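Local structure of structural protein (unclassified Rudivirus, 6WQ0) at residues P50-V55 / Y79-A84; E57-V62 / T122-G127. The protein self-assembles into the helical, filamentous nucleocapsid of a rod-shaped archaeal virus, wrapping around the DNA and holding it in the A-form. One frame throughout, in Å; residues are numbered along the deposited sequence.

Overall arrangement
Helix 50-64 takes part in both contacts: its first turns pair with helix 71-89 in contact 1, and its later turns with the end of helix 115-126 in contact 2. Both pairs run roughly antiparallel and are joined by apolar side chains. Contact 1 is fully buried, and its aromatic and aliphatic groups also meet the sugar-phosphate backbone of the DNA. Contact 2 lies farther from the centre of the chain and is only partly buried, and in keeping with this an exposed glutamine lies beside its valines and isoleucines. The two centres are about 9 Å apart, and Ile-125 bridges them, its CD1 lying 3.6 Å from Gly-80 CA and also touching Val-55.

Contact 1: residues P50-V55 / Y79-A84; sequences PKFTSV and YGLKVA. With nucleotides of chain A.
Residues 50-55 and 79-84 are helical and run roughly antiparallel, their axes 9.9 Å apart at an angle of 147°, with Phe-52 and Leu-81 closest in backbone register. Phe-52 has CG anti to its carbonyl carbon (chi1 -62°), and the ring leans from there toward the other helix. Leu-81 CD2 meets the ring edge near its plane, 4.1 Å from Phe-52 CD2, while Ala-84 CB approaches obliquely, 3.9 Å from Phe-52 CE2. Over one face lies the DNA: C5' of DT146 of chain A is 3.5 Å from Phe-52 CE1, offset toward the rim. A flat apolar ring thus packs on the neighbouring helix and on the sugar-phosphate backbone at once. Leu-81 divides its work similarly, CD2 facing Phe-52 and Val-55 while CB and CD1 pack on the sugar of DA145 of chain A, Leu-81 CB 3.3 Å from its O4'. Such apolar cover is consistent with the desolvation that maintains A-form DNA. Val-55 points at the other helix, CG1 reaching Leu-81 and the backbone of Gly-80, CG2 lying 4.1 Å from Ala-84 CB; glycine leaves that backbone reachable, and alanine's single methyl meets both Phe-52 and Val-55. At the start of helix 50-64, Pro-50 O accepts from Ser-54 N and from the hydroxyls of Thr-53 and Ser-54. Beyond the pair, Val-55 touches helix 115-126 through Ile-125, and Tyr-79 and Lys-82 pack on helix 94-111.

Contact 2: residues E57-V62 / T122-G127; sequences EQVSAV and TNIILG
An antiparallel helix pair in the all-helical coat protein brings the later turns of helix 50-64 against the last turn of helix 115-126. The axes of 57-62 and 122-126 approach to 9.7 Å at 149°, and Gln-58 and Ile-124 are nearest in register. Ile-124 is the central residue of the contact, meeting Gln-58, Val-59 and Val-62. Its CG1 stands anti to the backbone N (chi1 -159°), which leaves CG2 in the crowded position between N and the carbonyl carbon. Val-62 meets it tip to tip: Val-62 CG2, anti to the carbonyl carbon, comes 3.7 Å from Ile-124 CB and also touches CG1, CG2 and CD1 of Ile-124. On the neighbouring turn Gln-58 lays its aliphatic base alongside, with CB 4.0 Å from Ile-124 CG1. A glutamine suits this exposed margin, since its CB packs on the isoleucine while the amide end stays at the rim, Gln-58 OE1 coming no closer than 3.6 Å to Ile-124 O. The pairing belongs to a bundle in which Val-59 also touches Gln-77 of helix 71-89, and Thr-122 and Leu-126 pack against helix 94-111. Beside this group, Val-59 CG2 crosses Ile-125 CD1 obliquely at 4.1 Å. Ile-125 reaches it because CG1 lies anti to the carbonyl carbon (chi1 -65°) and the chain then extends to CD1. Valine and isoleucine suit a contact made of apolar methyl groups. Where helix 115-126 ends, Gly-127 turns to a positive phi, a conformation at which a side chain would collide with the preceding carbonyl oxygen, yet its N still bonds to Asn-123 O at 3.0 Å.

Contact 1: residues P50-V55 / Y79-A84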
ATOM      1  N   PRO C  50      76.313  -7.745 -10.532  1.00 17.98           N
ATOM      2  CA  PRO C  50      77.270  -7.255 -11.547  1.00 17.98           C
ATOM      3  C   PRO C  50      78.680  -7.821 -11.433  1.00 17.98           C
ATOM      4  O   PRO C  50      79.314  -8.115 -12.460  1.00 17.98           O
ATOM      5  CB  PRO C  50      77.253  -5.742 -11.314  1.00 17.98           C
ATOM      6  CG  PRO C  50      75.911  -5.463 -10.831  1.00 17.98           C
ATOM      7  CD  PRO C  50      75.466  -6.644 -10.037  1.00 17.98           C
ATOM      8  N   LYS C  51      79.184  -7.989 -10.208  1.00 19.05           N
ATOM      9  CA  LYS C  51      80.523  -8.523 -10.001  1.00 19.05           C
ATOM     10  C   LYS C  51      80.670  -9.943 -10.520  1.00 19.05           C
ATOM     11  O   LYS C  51      81.795 -10.399 -10.735  1.00 19.05           O
ATOM     12  CB  LYS C  51      80.881  -8.498  -8.517  1.00 19.05           C
ATOM     13  CG  LYS C  51      80.540  -7.209  -7.810  1.00 19.05           C
ATOM     14  CD  LYS C  51      80.695  -7.361  -6.310  1.00 19.05           C
ATOM     15  CE  LYS C  51      80.206  -6.125  -5.593  1.00 19.05           C
ATOM     16  NZ  LYS C  51      80.075  -6.338  -4.133  1.00 19.05           N
ATOM     17  N   PHE C  52      79.566 -10.654 -10.706  1.00 18.47           N
ATOM     18  CA  PHE C  52      79.596 -12.021 -11.198  1.00 18.47           C
ATOM     19  C   PHE C  52      79.243 -12.124 -12.672  1.00 18.47           C
ATOM     20  O   PHE C  52      79.790 -12.985 -13.368  1.00 18.47           O
ATOM     21  CB  PHE C  52      78.651 -12.889 -10.361  1.00 18.47           C
ATOM     22  CG  PHE C  52      79.029 -12.959  -8.908  1.00 18.47           C
ATOM     23  CD1 PHE C  52      78.568 -12.017  -8.014  1.00 18.47           C
ATOM     24  CD2 PHE C  52      79.862 -13.955  -8.443  1.00 18.47           C
ATOM     25  CE1 PHE C  52      78.927 -12.069  -6.689  1.00 18.47           C
ATOM     26  CE2 PHE C  52      80.217 -14.011  -7.121  1.00 18.47           C
ATOM     27  CZ  PHE C  52      79.749 -13.068  -6.244  1.00 18.47           C
ATOM     28  N   THR C  53      78.375 -11.245 -13.173  1.00 19.12           N
ATOM     29  CA  THR C  53      78.160 -11.176 -14.616  1.00 19.12           C
ATOM     30  C   THR C  53      79.441 -10.783 -15.346  1.00 19.12           C
ATOM     31  O   THR C  53      79.763 -11.338 -16.409  1.00 19.12           O
ATOM     32  CB  THR C  53      77.045 -10.187 -14.934  1.00 19.12           C
ATOM     33  OG1 THR C  53      77.406  -8.894 -14.444  1.00 19.12           O
ATOM     34  CG2 THR C  53      75.756 -10.611 -14.278  1.00 19.12           C
ATOM     35  N   SER C  54      80.197  -9.836 -14.783  1.00 20.40           N
ATOM     36  CA  SER C  54      81.442  -9.432 -15.424  1.00 20.40           C
ATOM     37  C   SER C  54      82.471 -10.554 -15.401  1.00 20.40           C
ATOM     38  O   SER C  54      83.226 -10.734 -16.363  1.00 20.40           O
ATOM     39  CB  SER C  54      81.987  -8.177 -14.752  1.00 20.40           C
ATOM     40  OG  SER C  54      82.335  -8.429 -13.407  1.00 20.40           O
ATOM     41  N   VAL C  55      82.517 -11.322 -14.311  1.00 20.68           N
ATOM     42  CA  VAL C  55      83.402 -12.479 -14.254  1.00 20.68           C
ATOM     43  C   VAL C  55      83.002 -13.500 -15.307  1.00 20.68           C
ATOM     44  O   VAL C  55      83.858 -14.103 -15.963  1.00 20.68           O
ATOM     45  CB  VAL C  55      83.399 -13.094 -12.841  1.00 20.68           C
ATOM     46  CG1 VAL C  55      83.944 -14.512 -12.867  1.00 20.68           C
ATOM     47  CG2 VAL C  55      84.202 -12.242 -11.895  1.00 20.68           C
ATOM     48  N   TYR C  79      84.744 -22.485 -11.280  1.00 21.86           N
ATOM     49  CA  TYR C  79      85.926 -22.064 -10.542  1.00 21.86           C
ATOM     50  C   TYR C  79      85.977 -20.550 -10.457  1.00 21.86           C
ATOM     51  O   TYR C  79      86.067 -19.981  -9.362  1.00 21.86           O
ATOM     52  CB  TYR C  79      87.191 -22.611 -11.199  1.00 21.86           C
ATOM     53  CG  TYR C  79      88.468 -22.068 -10.604  1.00 21.86           C
ATOM     54  CD1 TYR C  79      88.991 -22.597  -9.436  1.00 21.86           C
ATOM     55  CD2 TYR C  79      89.154 -21.025 -11.211  1.00 21.86           C
ATOM     56  CE1 TYR C  79      90.149 -22.103  -8.892  1.00 21.86           C
ATOM     57  CE2 TYR C  79      90.311 -20.527 -10.671  1.00 21.86           C
ATOM     58  CZ  TYR C  79      90.806 -21.071  -9.514  1.00 21.86           C
ATOM     59  OH  TYR C  79      91.964 -20.569  -8.980  1.00 21.86           O
ATOM     60  N   GLY C  80      85.829 -19.881 -11.603  1.00 20.32           N
ATOM     61  CA  GLY C  80      85.863 -18.433 -11.599  1.00 20.32           C
ATOM     62  C   GLY C  80      84.886 -17.853 -10.605  1.00 20.32           C
ATOM     63  O   GLY C  80      85.269 -17.073  -9.729  1.00 20.32           O
ATOM     64  N   LEU C  81      83.627 -18.290 -10.671  1.00 19.45           N
ATOM     65  CA  LEU C  81      82.635 -17.728  -9.768  1.00 19.45           C
ATOM     66  C   LEU C  81      83.014 -18.006  -8.327  1.00 19.45           C
ATOM     67  O   LEU C  81      82.978 -17.097  -7.492  1.00 19.45           O
ATOM     68  CB  LEU C  81      81.253 -18.286 -10.089  1.00 19.45           C
ATOM     69  CG  LEU C  81      80.686 -17.953 -11.467  1.00 19.45           C
ATOM     70  CD1 LEU C  81      79.369 -18.663 -11.670  1.00 19.45           C
ATOM     71  CD2 LEU C  81      80.521 -16.462 -11.633  1.00 19.45           C
ATOM     72  N   LYS C  82      83.468 -19.229  -8.051  1.00 19.70           N
ATOM     73  CA  LYS C  82      83.944 -19.568  -6.719  1.00 19.70           C
ATOM     74  C   LYS C  82      84.977 -18.558  -6.245  1.00 19.70           C
ATOM     75  O   LYS C  82      84.828 -17.967  -5.169  1.00 19.70           O
ATOM     76  CB  LYS C  82      84.519 -20.982  -6.728  1.00 19.70           C
ATOM     77  CG  LYS C  82      84.689 -21.615  -5.376  1.00 19.70           C
ATOM     78  CD  LYS C  82      83.380 -22.034  -4.782  1.00 19.70           C
ATOM     79  CE  LYS C  82      83.576 -22.819  -3.507  1.00 19.70           C
ATOM     80  NZ  LYS C  82      84.226 -24.111  -3.802  1.00 19.70           N
ATOM     81  N   VAL C  83      85.990 -18.288  -7.070  1.00 20.00           N
ATOM     82  CA  VAL C  83      87.025 -17.337  -6.677  1.00 20.00           C
ATOM     83  C   VAL C  83      86.409 -15.981  -6.378  1.00 20.00           C
ATOM     84  O   VAL C  83      86.694 -15.371  -5.342  1.00 20.00           O
ATOM     85  CB  VAL C  83      88.106 -17.240  -7.765  1.00 20.00           C
ATOM     86  CG1 VAL C  83      89.055 -16.111  -7.453  1.00 20.00           C
ATOM     87  CG2 VAL C  83      88.859 -18.543  -7.878  1.00 20.00           C
ATOM     88  N   ALA C  84      85.522 -15.508  -7.259  1.00 19.34           N
ATOM     89  CA  ALA C  84      84.895 -14.216  -7.030  1.00 19.34           C
ATOM     90  C   ALA C  84      84.155 -14.201  -5.706  1.00 19.34           C
ATOM     91  O   ALA C  84      84.234 -13.216  -4.962  1.00 19.34           O
ATOM     92  CB  ALA C  84      83.954 -13.878  -8.182  1.00 19.34           C
TER
ATOM     93  P    DA A 145      79.690 -21.679  -5.117  1.00 16.44           P
ATOM     94  OP1  DA A 145      80.533 -21.331  -3.970  1.00 16.44           O
ATOM     95  OP2  DA A 145      78.556 -22.594  -4.934  1.00 16.44           O
ATOM     96  O5'  DA A 145      79.102 -20.343  -5.743  1.00 16.44           O
ATOM     97  C5'  DA A 145      79.945 -19.248  -6.011  1.00 16.44           C
ATOM     98  C4'  DA A 145      79.238 -18.234  -6.884  1.00 16.44           C
ATOM     99  O4'  DA A 145      78.707 -18.900  -8.046  1.00 16.44           O
ATOM    100  C3'  DA A 145      78.023 -17.583  -6.267  1.00 16.44           C
ATOM    101  O3'  DA A 145      78.399 -16.516  -5.428  1.00 16.44           O
ATOM    102  C2'  DA A 145      77.295 -17.085  -7.501  1.00 16.44           C
ATOM    103  C1'  DA A 145      77.546 -18.220  -8.484  1.00 16.44           C
ATOM    104  N9   DA A 145      76.439 -19.168  -8.582  1.00 16.44           N
ATOM    105  C8   DA A 145      76.408 -20.463  -8.157  1.00 16.44           C
ATOM    106  N7   DA A 145      75.270 -21.065  -8.384  1.00 16.44           N
ATOM    107  C5   DA A 145      74.505 -20.096  -9.005  1.00 16.44           C
ATOM    108  C6   DA A 145      73.196 -20.099  -9.504  1.00 16.44           C
ATOM    109  N6   DA A 145      72.395 -21.162  -9.454  1.00 16.44           N
ATOM    110  N1   DA A 145      72.741 -18.963 -10.069  1.00 16.44           N
ATOM    111  C2   DA A 145      73.547 -17.905 -10.118  1.00 16.44           C
ATOM    112  N3   DA A 145      74.789 -17.787  -9.684  1.00 16.44           N
ATOM    113  C4   DA A 145      75.214 -18.928  -9.137  1.00 16.44           C
ATOM    114  P    DT A 146      77.465 -16.101  -4.193  1.00 15.19           P
ATOM    115  OP1  DT A 146      78.198 -15.125  -3.374  1.00 15.19           O
ATOM    116  OP2  DT A 146      76.996 -17.350  -3.582  1.00 15.19           O
ATOM    117  O5'  DT A 146      76.190 -15.401  -4.864  1.00 15.19           O
ATOM    118  C5'  DT A 146      76.303 -14.124  -5.476  1.00 15.19           C
ATOM    119  C4'  DT A 146      74.975 -13.661  -6.061  1.00 15.19           C
ATOM    120  O4'  DT A 146      74.545 -14.557  -7.112  1.00 15.19           O
ATOM    121  C3'  DT A 146      73.802 -13.661  -5.114  1.00 15.19           C
ATOM    122  O3'  DT A 146      73.832 -12.530  -4.263  1.00 15.19           O
ATOM    123  C2'  DT A 146      72.640 -13.590  -6.097  1.00 15.19           C
ATOM    124  C1'  DT A 146      73.124 -14.505  -7.218  1.00 15.19           C
ATOM    125  N1   DT A 146      72.572 -15.890  -7.128  1.00 15.19           N
ATOM    126  C2   DT A 146      71.310 -16.162  -7.627  1.00 15.19           C
ATOM    127  O2   DT A 146      70.604 -15.330  -8.157  1.00 15.19           O
ATOM    128  N3   DT A 146      70.906 -17.454  -7.480  1.00 15.19           N
ATOM    129  C4   DT A 146      71.609 -18.478  -6.893  1.00 15.19           C
ATOM    130  O4   DT A 146      71.160 -19.613  -6.807  1.00 15.19           O
ATOM    131  C5   DT A 146      72.914 -18.123  -6.390  1.00 15.19           C
ATOM    132  C7   DT A 146      73.775 -19.155  -5.732  1.00 15.19           C
ATOM    133  C6   DT A 146      73.322 -16.865  -6.530  1.00 15.19           C
TER

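Contact 2: residues E57-V62 / T122-G127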
ATOM      1  N   GLU C  57      81.595 -12.922 -18.241  1.00 22.27           N
ATOM      2  CA  GLU C  57      82.014 -12.451 -19.561  1.00 22.27           C
ATOM      3  C   GLU C  57      83.528 -12.543 -19.747  1.00 22.27           C
ATOM      4  O   GLU C  57      84.008 -12.986 -20.802  1.00 22.27           O
ATOM      5  CB  GLU C  57      81.523 -11.024 -19.771  1.00 22.27           C
ATOM      6  CG  GLU C  57      80.015 -10.913 -19.685  1.00 22.27           C
ATOM      7  CD  GLU C  57      79.535  -9.511 -19.384  1.00 22.27           C
ATOM      8  OE1 GLU C  57      80.383  -8.605 -19.247  1.00 22.27           O
ATOM      9  OE2 GLU C  57      78.306  -9.318 -19.276  1.00 22.27           O
ATOM     10  N   GLN C  58      84.299 -12.153 -18.729  1.00 23.55           N
ATOM     11  CA  GLN C  58      85.753 -12.208 -18.844  1.00 23.55           C
ATOM     12  C   GLN C  58      86.264 -13.641 -18.940  1.00 23.55           C
ATOM     13  O   GLN C  58      87.162 -13.934 -19.738  1.00 23.55           O
ATOM     14  CB  GLN C  58      86.393 -11.499 -17.659  1.00 23.55           C
ATOM     15  CG  GLN C  58      86.196 -10.013 -17.662  1.00 23.55           C
ATOM     16  CD  GLN C  58      87.143  -9.318 -16.730  1.00 23.55           C
ATOM     17  OE1 GLN C  58      87.278  -9.698 -15.571  1.00 23.55           O
ATOM     18  NE2 GLN C  58      87.822  -8.297 -17.233  1.00 23.55           N
ATOM     19  N   VAL C  59      85.721 -14.548 -18.126  1.00 22.67           N
ATOM     20  CA  VAL C  59      86.167 -15.933 -18.176  1.00 22.67           C
ATOM     21  C   VAL C  59      85.778 -16.571 -19.500  1.00 22.67           C
ATOM     22  O   VAL C  59      86.523 -17.395 -20.033  1.00 22.67           O
ATOM     23  CB  VAL C  59      85.614 -16.723 -16.974  1.00 22.67           C
ATOM     24  CG1 VAL C  59      85.924 -18.198 -17.116  1.00 22.67           C
ATOM     25  CG2 VAL C  59      86.202 -16.196 -15.683  1.00 22.67           C
ATOM     26  N   SER C  60      84.621 -16.212 -20.058  1.00 22.38           N
ATOM     27  CA  SER C  60      84.260 -16.704 -21.384  1.00 22.38           C
ATOM     28  C   SER C  60      85.281 -16.260 -22.425  1.00 22.38           C
ATOM     29  O   SER C  60      85.755 -17.066 -23.240  1.00 22.38           O
ATOM     30  CB  SER C  60      82.861 -16.214 -21.748  1.00 22.38           C
ATOM     31  OG  SER C  60      82.427 -16.748 -22.985  1.00 22.38           O
ATOM     32  N   ALA C  61      85.639 -14.972 -22.405  1.00 23.12           N
ATOM     33  CA  ALA C  61      86.664 -14.471 -23.318  1.00 23.12           C
ATOM     34  C   ALA C  61      87.975 -15.230 -23.156  1.00 23.12           C
ATOM     35  O   ALA C  61      88.668 -15.508 -24.139  1.00 23.12           O
ATOM     36  CB  ALA C  61      86.876 -12.978 -23.088  1.00 23.12           C
ATOM     37  N   VAL C  62      88.337 -15.569 -21.918  1.00 23.98           N
ATOM     38  CA  VAL C  62      89.584 -16.298 -21.688  1.00 23.98           C
ATOM     39  C   VAL C  62      89.480 -17.724 -22.213  1.00 23.98           C
ATOM     40  O   VAL C  62      90.425 -18.256 -22.805  1.00 23.98           O
ATOM     41  CB  VAL C  62      89.953 -16.274 -20.193  1.00 23.98           C
ATOM     42  CG1 VAL C  62      91.083 -17.238 -19.909  1.00 23.98           C
ATOM     43  CG2 VAL C  62      90.339 -14.878 -19.768  1.00 23.98           C
ATOM     44  N   THR C 122      92.215 -17.357 -12.936  1.00 27.66           N
ATOM     45  CA  THR C 122      92.526 -16.579 -11.745  1.00 27.66           C
ATOM     46  C   THR C 122      93.353 -15.342 -12.070  1.00 27.66           C
ATOM     47  O   THR C 122      93.319 -14.375 -11.306  1.00 27.66           O
ATOM     48  CB  THR C 122      93.234 -17.451 -10.707  1.00 27.66           C
ATOM     49  OG1 THR C 122      93.437 -16.699  -9.504  1.00 27.66           O
ATOM     50  CG2 THR C 122      94.548 -17.914 -11.220  1.00 27.66           C
ATOM     51  N   ASN C 123      94.056 -15.327 -13.201  1.00 27.88           N
ATOM     52  CA  ASN C 123      94.758 -14.123 -13.615  1.00 27.88           C
ATOM     53  C   ASN C 123      93.792 -13.073 -14.146  1.00 27.88           C
ATOM     54  O   ASN C 123      93.924 -11.889 -13.827  1.00 27.88           O
ATOM     55  CB  ASN C 123      95.810 -14.475 -14.665  1.00 27.88           C
ATOM     56  CG  ASN C 123      96.583 -13.274 -15.143  1.00 27.88           C
ATOM     57  OD1 ASN C 123      97.630 -12.941 -14.599  1.00 27.88           O
ATOM     58  ND2 ASN C 123      96.081 -12.623 -16.180  1.00 27.88           N
ATOM     59  N   ILE C 124      92.812 -13.478 -14.955  1.00 26.28           N
ATOM     60  CA  ILE C 124      91.846 -12.492 -15.431  1.00 26.28           C
ATOM     61  C   ILE C 124      90.990 -11.972 -14.281  1.00 26.28           C
ATOM     62  O   ILE C 124      90.483 -10.846 -14.342  1.00 26.28           O
ATOM     63  CB  ILE C 124      90.981 -13.065 -16.573  1.00 26.28           C
ATOM     64  CG1 ILE C 124      90.369 -11.936 -17.403  1.00 26.28           C
ATOM     65  CG2 ILE C 124      89.866 -13.940 -16.044  1.00 26.28           C
ATOM     66  CD1 ILE C 124      91.352 -11.191 -18.234  1.00 26.28           C
ATOM     67  N   ILE C 125      90.821 -12.752 -13.215  1.00 26.28           N
ATOM     68  CA  ILE C 125      89.955 -12.306 -12.125  1.00 26.28           C
ATOM     69  C   ILE C 125      90.719 -11.486 -11.091  1.00 26.28           C
ATOM     70  O   ILE C 125      90.323 -10.362 -10.768  1.00 26.28           O
ATOM     71  CB  ILE C 125      89.241 -13.494 -11.459  1.00 26.28           C
ATOM     72  CG1 ILE C 125      88.293 -14.155 -12.453  1.00 26.28           C
ATOM     73  CG2 ILE C 125      88.456 -13.032 -10.250  1.00 26.28           C
ATOM     74  CD1 ILE C 125      87.497 -15.272 -11.867  1.00 26.28           C
ATOM     75  N   LEU C 126      91.807 -12.033 -10.552  1.00 27.64           N
ATOM     76  CA  LEU C 126      92.511 -11.373  -9.461  1.00 27.64           C
ATOM     77  C   LEU C 126      93.681 -10.518  -9.917  1.00 27.64           C
ATOM     78  O   LEU C 126      94.124  -9.651  -9.159  1.00 27.64           O
ATOM     79  CB  LEU C 126      93.019 -12.405  -8.453  1.00 27.64           C
ATOM     80  CG  LEU C 126      91.973 -13.061  -7.560  1.00 27.64           C
ATOM     81  CD1 LEU C 126      92.650 -13.834  -6.457  1.00 27.64           C
ATOM     82  CD2 LEU C 126      91.028 -12.022  -6.997  1.00 27.64           C
ATOM     83  N   GLY C 127      94.195 -10.741 -11.120  1.00 29.25           N
ATOM     84  CA  GLY C 127      95.316  -9.996 -11.645  1.00 29.25           C
ATOM     85  C   GLY C 127      96.612 -10.769 -11.673  1.00 29.25           C
ATOM     86  O   GLY C 127      97.524 -10.398 -12.420  1.00 29.25           O
TER